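Local structure of adenylate kinase (Desulfovibrio gigas, 2XB4) at residues N2-G7 with D78-D83; N107-I112 with E198-I203. The protein probably catalyses the reversible transfer of the terminal phosphate of ATP to AMP, giving two ADP, and carries a bound zinc ion. One frame throughout, in Å; residues are numbered along the deposited sequence.

Interaction 1 of 2, residues N2-G7 with D78-D83; sequences NILIFG and DGWLLD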
loop_
_atom_site.group_PDB
_atom_site.type_symbol
_atom_site.label_atom_id
_atom_site.label_comp_id
_atom_site.label_asym_id
_atom_site.label_seq_id
_atom_site.Cartn_x
_atom_site.Cartn_y
_atom_site.Cartn_z
ATOM N N ASN A 2 27.808 -14.854 -23.181
ATOM C CA ASN A 2 27.116 -15.381 -22.048
ATOM C C ASN A 2 27.630 -14.765 -20.747
ATOM O O ASN A 2 28.824 -14.724 -20.484
ATOM C CB ASN A 2 27.250 -16.896 -21.993
ATOM C CG ASN A 2 26.632 -17.606 -23.224
ATOM O OD1 ASN A 2 25.686 -17.116 -23.844
ATOM N ND2 ASN A 2 27.195 -18.768 -23.573
ATOM N N ILE A 3 26.700 -14.214 -19.966
ATOM C CA ILE A 3 27.075 -13.475 -18.724
ATOM C C ILE A 3 26.257 -13.960 -17.502
ATOM O O ILE A 3 25.042 -14.200 -17.683
ATOM C CB ILE A 3 26.769 -11.973 -18.951
ATOM C CG1 ILE A 3 27.533 -11.483 -20.193
ATOM C CG2 ILE A 3 27.103 -11.162 -17.661
ATOM C CD1 ILE A 3 27.333 -9.954 -20.580
ATOM N N LEU A 4 26.889 -14.137 -16.307
ATOM C CA LEU A 4 26.184 -14.400 -15.026
ATOM C C LEU A 4 26.282 -13.058 -14.283
ATOM O O LEU A 4 27.345 -12.447 -14.346
ATOM C CB LEU A 4 26.966 -15.395 -14.098
ATOM C CG LEU A 4 26.705 -16.863 -14.374
ATOM C CD1 LEU A 4 27.463 -17.159 -15.637
ATOM C CD2 LEU A 4 27.254 -17.699 -13.230
ATOM N N ILE A 5 25.218 -12.579 -13.666
ATOM C CA ILE A 5 25.316 -11.360 -12.864
ATOM C C ILE A 5 24.920 -11.654 -11.416
ATOM O O ILE A 5 23.924 -12.366 -11.149
ATOM C CB ILE A 5 24.460 -10.204 -13.500
ATOM C CG1 ILE A 5 24.659 -8.842 -12.767
ATOM C CG2 ILE A 5 22.968 -10.597 -13.610
ATOM C CD1 ILE A 5 24.132 -7.646 -13.667
ATOM N N PHE A 6 25.711 -11.121 -10.469
ATOM C CA PHE A 6 25.379 -11.235 -9.055
ATOM C C PHE A 6 25.233 -9.817 -8.400
ATOM O O PHE A 6 26.083 -8.923 -8.596
ATOM C CB PHE A 6 26.505 -11.978 -8.288
ATOM C CG PHE A 6 26.727 -13.426 -8.719
ATOM C CD1 PHE A 6 26.003 -14.470 -8.113
ATOM C CD2 PHE A 6 27.610 -13.729 -9.748
ATOM C CE1 PHE A 6 26.240 -15.846 -8.463
ATOM C CE2 PHE A 6 27.846 -15.046 -10.153
ATOM C CZ PHE A 6 27.180 -16.131 -9.544
ATOM N N GLY A 7 24.267 -9.681 -7.489
ATOM C CA GLY A 7 24.286 -8.511 -6.591
ATOM C C GLY A 7 23.131 -8.642 -5.579
ATOM O O GLY A 7 22.144 -9.366 -5.868
ATOM N N ASP A 78 21.291 -16.827 -28.830
ATOM C CA ASP A 78 22.121 -15.747 -29.357
ATOM C C ASP A 78 22.762 -14.935 -28.176
ATOM O O ASP A 78 23.095 -13.738 -28.314
ATOM C CB ASP A 78 21.285 -14.834 -30.226
ATOM C CG ASP A 78 20.598 -15.579 -31.406
ATOM O OD1 ASP A 78 21.162 -16.561 -31.935
ATOM O OD2 ASP A 78 19.473 -15.180 -31.806
ATOM N N GLY A 79 22.851 -15.542 -26.994
ATOM C CA GLY A 79 23.580 -14.897 -25.930
ATOM C C GLY A 79 22.637 -14.745 -24.782
ATOM O O GLY A 79 21.425 -14.531 -24.998
ATOM N N TRP A 80 23.143 -14.923 -23.553
ATOM C CA TRP A 80 22.215 -14.767 -22.423
ATOM C C TRP A 80 22.853 -14.012 -21.269
ATOM O O TRP A 80 24.115 -13.973 -21.122
ATOM C CB TRP A 80 21.697 -16.137 -21.935
ATOM C CG TRP A 80 22.739 -17.298 -21.872
ATOM C CD1 TRP A 80 22.899 -18.297 -22.821
ATOM C CD2 TRP A 80 23.666 -17.577 -20.833
ATOM N NE1 TRP A 80 23.878 -19.202 -22.403
ATOM C CE2 TRP A 80 24.322 -18.798 -21.161
ATOM C CE3 TRP A 80 23.951 -16.966 -19.561
ATOM C CZ2 TRP A 80 25.300 -19.358 -20.327
ATOM C CZ3 TRP A 80 24.867 -17.549 -18.766
ATOM C CH2 TRP A 80 25.575 -18.713 -19.155
ATOM N N LEU A 81 21.988 -13.452 -20.417
ATOM C CA LEU A 81 22.383 -12.870 -19.126
ATOM C C LEU A 81 21.574 -13.569 -18.053
ATOM O O LEU A 81 20.340 -13.452 -18.021
ATOM C CB LEU A 81 22.052 -11.367 -19.082
ATOM C CG LEU A 81 22.231 -10.636 -17.699
ATOM C CD1 LEU A 81 23.744 -10.548 -17.296
ATOM C CD2 LEU A 81 21.573 -9.206 -17.854
ATOM N N LEU A 82 22.244 -14.352 -17.234
ATOM C CA LEU A 82 21.555 -15.198 -16.181
ATOM C C LEU A 82 21.614 -14.485 -14.846
ATOM O O LEU A 82 22.696 -14.170 -14.372
ATOM C CB LEU A 82 22.275 -16.577 -16.140
ATOM C CG LEU A 82 21.694 -17.617 -15.146
ATOM C CD1 LEU A 82 20.139 -17.882 -15.314
ATOM C CD2 LEU A 82 22.523 -18.905 -15.018
ATOM N N ASP A 83 20.450 -14.217 -14.236
ATOM C CA ASP A 83 20.316 -13.288 -13.140
ATOM C C ASP A 83 19.505 -14.047 -12.069
ATOM O O ASP A 83 18.390 -14.435 -12.303
ATOM C CB ASP A 83 19.568 -12.096 -13.731
ATOM C CG ASP A 83 19.219 -11.048 -12.746
ATOM O OD1 ASP A 83 19.476 -11.249 -11.550
ATOM O OD2 ASP A 83 18.692 -9.973 -13.170
HETATM O O HOH W 1 21.570 -11.843 -9.736
#
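Asn2 lays its side-chain amide flat on the indole of Trp80. The two planes are 10° apart, and Asn2 CG stands 3.2 Å above the plane of the Trp80 ring, displaced toward its rim. Asn2 CB sits over the six-membered ring as a CH-pi contact, 3.6 Å from its centroid, while Asn2 OD1 lies over the same face near NE1 and CD1; the N-H at NE1 is poorly directed for a bond to it, but the backbone N of Trp80 gives Asn2 OD1 a weak, long hydrogen bond (3.4 Å). Trp80 CG is wedged between its own backbone N and carbonyl carbon (chi1 41°), a torsion that starts the indole back toward the neighbouring strand. Leu4 CD1 meets the ring at its edge, at CZ3.

The opposite face of the sheet holds Ile3, Ile5 and Leu81. Leu81 CD1 presses against Ile3 CG2 at 3.4 Å, tighter than usual for two methyls, and also reaches Ile5 CG2, which in turn rests on Asp83 CB.

Between these layers the parallel strands are laced by three backbone bonds: Ile3 N to Trp80 O, Leu82 N to Ile3 O at 2.8 Å, and Ile5 N to Leu82 O. Further out, Asn2 ND2 is held by the carbonyl of Lys105, which fixes the amide's turn over the indole. Strand 27-30 flanks 80-83 on its other side, and helix 184-192 packs on Leu4.

At the C-terminal ends a water donates to Ile5 O and to Asp83 OD1, the latter at 2.8 Å, and the same OD1 forms a salt bridge with Lys13, predicted to bind ATP. The water links the carboxylate to strand 2-6, and Lys13 links it to the P-loop end of helix 13-24, consistent with the strand-end, Walker B-type aspartate of P-loop kinases.

Interaction 2 of 2, residues N107-I112 with E198-I203; sequences NFVIEI and EGFVYI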
loop_
_atom_site.group_PDB
_atom_site.type_symbol
_atom_site.label_atom_id
_atom_site.label_comp_id
_atom_site.label_asym_id
_atom_site.label_seq_id
_atom_site.Cartn_x
_atom_site.Cartn_y
_atom_site.Cartn_z
ATOM N N ASN A 107 31.439 -16.065 -20.608
ATOM C CA ASN A 107 32.331 -15.036 -21.151
ATOM C C ASN A 107 32.611 -13.977 -20.107
ATOM O O ASN A 107 33.711 -13.461 -20.058
ATOM C CB ASN A 107 31.749 -14.380 -22.430
ATOM C CG ASN A 107 31.558 -15.392 -23.556
ATOM O OD1 ASN A 107 32.522 -15.938 -24.068
ATOM N ND2 ASN A 107 30.324 -15.721 -23.865
ATOM N N PHE A 108 31.634 -13.630 -19.276
ATOM C CA PHE A 108 31.811 -12.628 -18.262
ATOM C C PHE A 108 31.015 -12.994 -17.014
ATOM O O PHE A 108 29.902 -13.518 -17.110
ATOM C CB PHE A 108 31.287 -11.265 -18.770
ATOM C CG PHE A 108 32.108 -10.697 -19.939
ATOM C CD1 PHE A 108 31.718 -10.904 -21.275
ATOM C CD2 PHE A 108 33.276 -9.976 -19.688
ATOM C CE1 PHE A 108 32.466 -10.381 -22.346
ATOM C CE2 PHE A 108 34.078 -9.459 -20.783
ATOM C CZ PHE A 108 33.664 -9.655 -22.104
ATOM N N VAL A 109 31.516 -12.591 -15.855
ATOM C CA VAL A 109 30.680 -12.692 -14.655
ATOM C C VAL A 109 30.749 -11.317 -14.061
ATOM O O VAL A 109 31.861 -10.757 -13.858
ATOM C CB VAL A 109 31.236 -13.767 -13.620
ATOM C CG1 VAL A 109 30.530 -13.656 -12.227
ATOM C CG2 VAL A 109 31.098 -15.128 -14.200
ATOM N N ILE A 110 29.587 -10.742 -13.798
ATOM C CA ILE A 110 29.549 -9.379 -13.202
ATOM C C ILE A 110 29.110 -9.451 -11.725
ATOM O O ILE A 110 28.094 -10.077 -11.401
ATOM C CB ILE A 110 28.538 -8.528 -13.952
ATOM C CG1 ILE A 110 29.042 -8.280 -15.400
ATOM C CG2 ILE A 110 28.296 -7.115 -13.249
ATOM C CD1 ILE A 110 27.956 -7.646 -16.335
ATOM N N GLU A 111 29.813 -8.760 -10.840
ATOM C CA GLU A 111 29.370 -8.706 -9.459
ATOM C C GLU A 111 29.243 -7.243 -9.091
ATOM O O GLU A 111 30.210 -6.479 -9.242
ATOM C CB GLU A 111 30.362 -9.423 -8.522
ATOM C CG GLU A 111 29.950 -9.332 -7.050
ATOM C CD GLU A 111 31.122 -9.559 -6.033
ATOM O OE1 GLU A 111 32.255 -9.994 -6.390
ATOM O OE2 GLU A 111 30.875 -9.257 -4.854
ATOM N N ILE A 112 28.069 -6.847 -8.589
ATOM C CA ILE A 112 27.900 -5.498 -8.059
ATOM C C ILE A 112 28.172 -5.549 -6.536
ATOM O O ILE A 112 27.514 -6.302 -5.816
ATOM C CB ILE A 112 26.497 -4.957 -8.324
ATOM C CG1 ILE A 112 26.210 -5.054 -9.845
ATOM C CG2 ILE A 112 26.427 -3.464 -7.770
ATOM C CD1 ILE A 112 24.768 -4.776 -10.175
ATOM N N GLU A 198 39.595 -20.622 -16.620
ATOM C CA GLU A 198 38.508 -20.997 -17.534
ATOM C C GLU A 198 38.287 -19.991 -18.672
ATOM O O GLU A 198 37.443 -20.212 -19.548
ATOM C CB GLU A 198 37.174 -21.223 -16.765
ATOM C CG GLU A 198 37.271 -22.374 -15.720
ATOM C CD GLU A 198 37.556 -23.761 -16.346
ATOM O OE1 GLU A 198 37.146 -23.993 -17.496
ATOM O OE2 GLU A 198 38.099 -24.652 -15.670
ATOM N N GLY A 199 39.066 -18.918 -18.687
ATOM C CA GLY A 199 39.104 -17.998 -19.849
ATOM C C GLY A 199 37.871 -17.095 -19.856
ATOM O O GLY A 199 37.382 -16.724 -20.929
ATOM N N PHE A 200 37.337 -16.733 -18.677
ATOM C CA PHE A 200 36.301 -15.657 -18.650
ATOM C C PHE A 200 36.729 -14.458 -17.820
ATOM O O PHE A 200 37.707 -14.554 -17.091
ATOM C CB PHE A 200 34.882 -16.162 -18.280
ATOM C CG PHE A 200 34.760 -16.823 -16.884
ATOM C CD1 PHE A 200 34.601 -16.051 -15.753
ATOM C CD2 PHE A 200 34.812 -18.217 -16.763
ATOM C CE1 PHE A 200 34.422 -16.652 -14.469
ATOM C CE2 PHE A 200 34.576 -18.873 -15.495
ATOM C CZ PHE A 200 34.403 -18.062 -14.331
ATOM N N VAL A 201 36.062 -13.320 -17.980
ATOM C CA VAL A 201 36.478 -12.150 -17.275
ATOM C C VAL A 201 35.493 -11.849 -16.116
ATOM O O VAL A 201 34.307 -11.882 -16.302
ATOM C CB VAL A 201 36.626 -10.947 -18.255
ATOM C CG1 VAL A 201 36.804 -9.633 -17.500
ATOM C CG2 VAL A 201 37.822 -11.153 -19.360
ATOM N N TYR A 202 36.025 -11.589 -14.917
ATOM C CA TYR A 202 35.194 -11.322 -13.744
ATOM C C TYR A 202 35.225 -9.806 -13.502
ATOM O O TYR A 202 36.316 -9.202 -13.304
ATOM C CB TYR A 202 35.761 -12.040 -12.532
ATOM C CG TYR A 202 34.818 -11.997 -11.285
ATOM C CD1 TYR A 202 33.854 -12.984 -11.095
ATOM C CD2 TYR A 202 34.941 -10.984 -10.315
ATOM C CE1 TYR A 202 33.043 -13.009 -9.957
ATOM C CE2 TYR A 202 34.074 -10.958 -9.146
ATOM C CZ TYR A 202 33.165 -12.002 -8.995
ATOM O OH TYR A 202 32.338 -12.131 -7.908
ATOM N N ILE A 203 34.056 -9.183 -13.601
ATOM C CA ILE A 203 33.972 -7.711 -13.519
ATOM C C ILE A 203 33.373 -7.347 -12.141
ATOM O O ILE A 203 32.337 -7.893 -11.785
ATOM C CB ILE A 203 33.082 -7.163 -14.631
ATOM C CG1 ILE A 203 33.754 -7.416 -16.001
ATOM C CG2 ILE A 203 32.894 -5.546 -14.484
ATOM C CD1 ILE A 203 32.844 -6.941 -17.209
#
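The Tyr202 ring takes Glu111 OE1 at its edge, near the ring plane, and Val109 CG1 obliquely, 3.4 Å from CE1. Its hydroxyl donates to Glu111 OE1 at 2.6 Å, coming from above the carboxylate plane, 41° out of it; carboxylate and ring planes are 68° apart. Tyr202 CG is anti to the backbone N (chi1 -171°), and the ring runs on from there past Val109 to the glutamate. On this same face Phe200 CE1 touches Val109 CG2 at 3.7 Å, again obliquely, so Val109 is gripped by two aromatic rings, one at each methyl.

On the other face Phe108 lies alongside Val201. Its CD2 meets Val201 CB at 3.8 Å and Ile203 CD1 at 3.9 Å.

Four backbone bonds join the strands: Val201 N to Asn107 O, Val109 N to Val201 O, Ile203 N to Val109 O at 2.7 Å, and Glu111 N to Ile203 O, which completes the ladder.

Helix 184-192 covers the side of Glu111 and Tyr202, and helix 211-222 that of Phe108, Ile110 and Ile203. A parallel pair sandwiched between helices, with 201-206 outermost in the chain's five-stranded sheet, is the edge of the three-layer alpha/beta CORE domain of adenylate kinases.

The two contacts share one parallel five-stranded sheet, ordered 27-30, 80-83, 2-6, 108-113, 201-206, with their centres about 10 Å apart. Interaction 1 lies nearer the centre of the folded chain, interaction 2 at one border of the sheet. Strands 2-6 and 108-113 are neighbours, so the contacts meet directly: Phe6 N and Ile110 O, and Leu4 O and Ile110 N, are probably hydrogen-bonded, and Phe6 CE2 packs on Val109 CG1. Along the chain they come in series, 2-7 with 78-83 closing before 107-112 opens toward 198-203. With the pairing of 2-6 and 108-113 between them, they tie four of the five strands into one sheet of the CORE domain, against which NMPbind and LID move during catalysis.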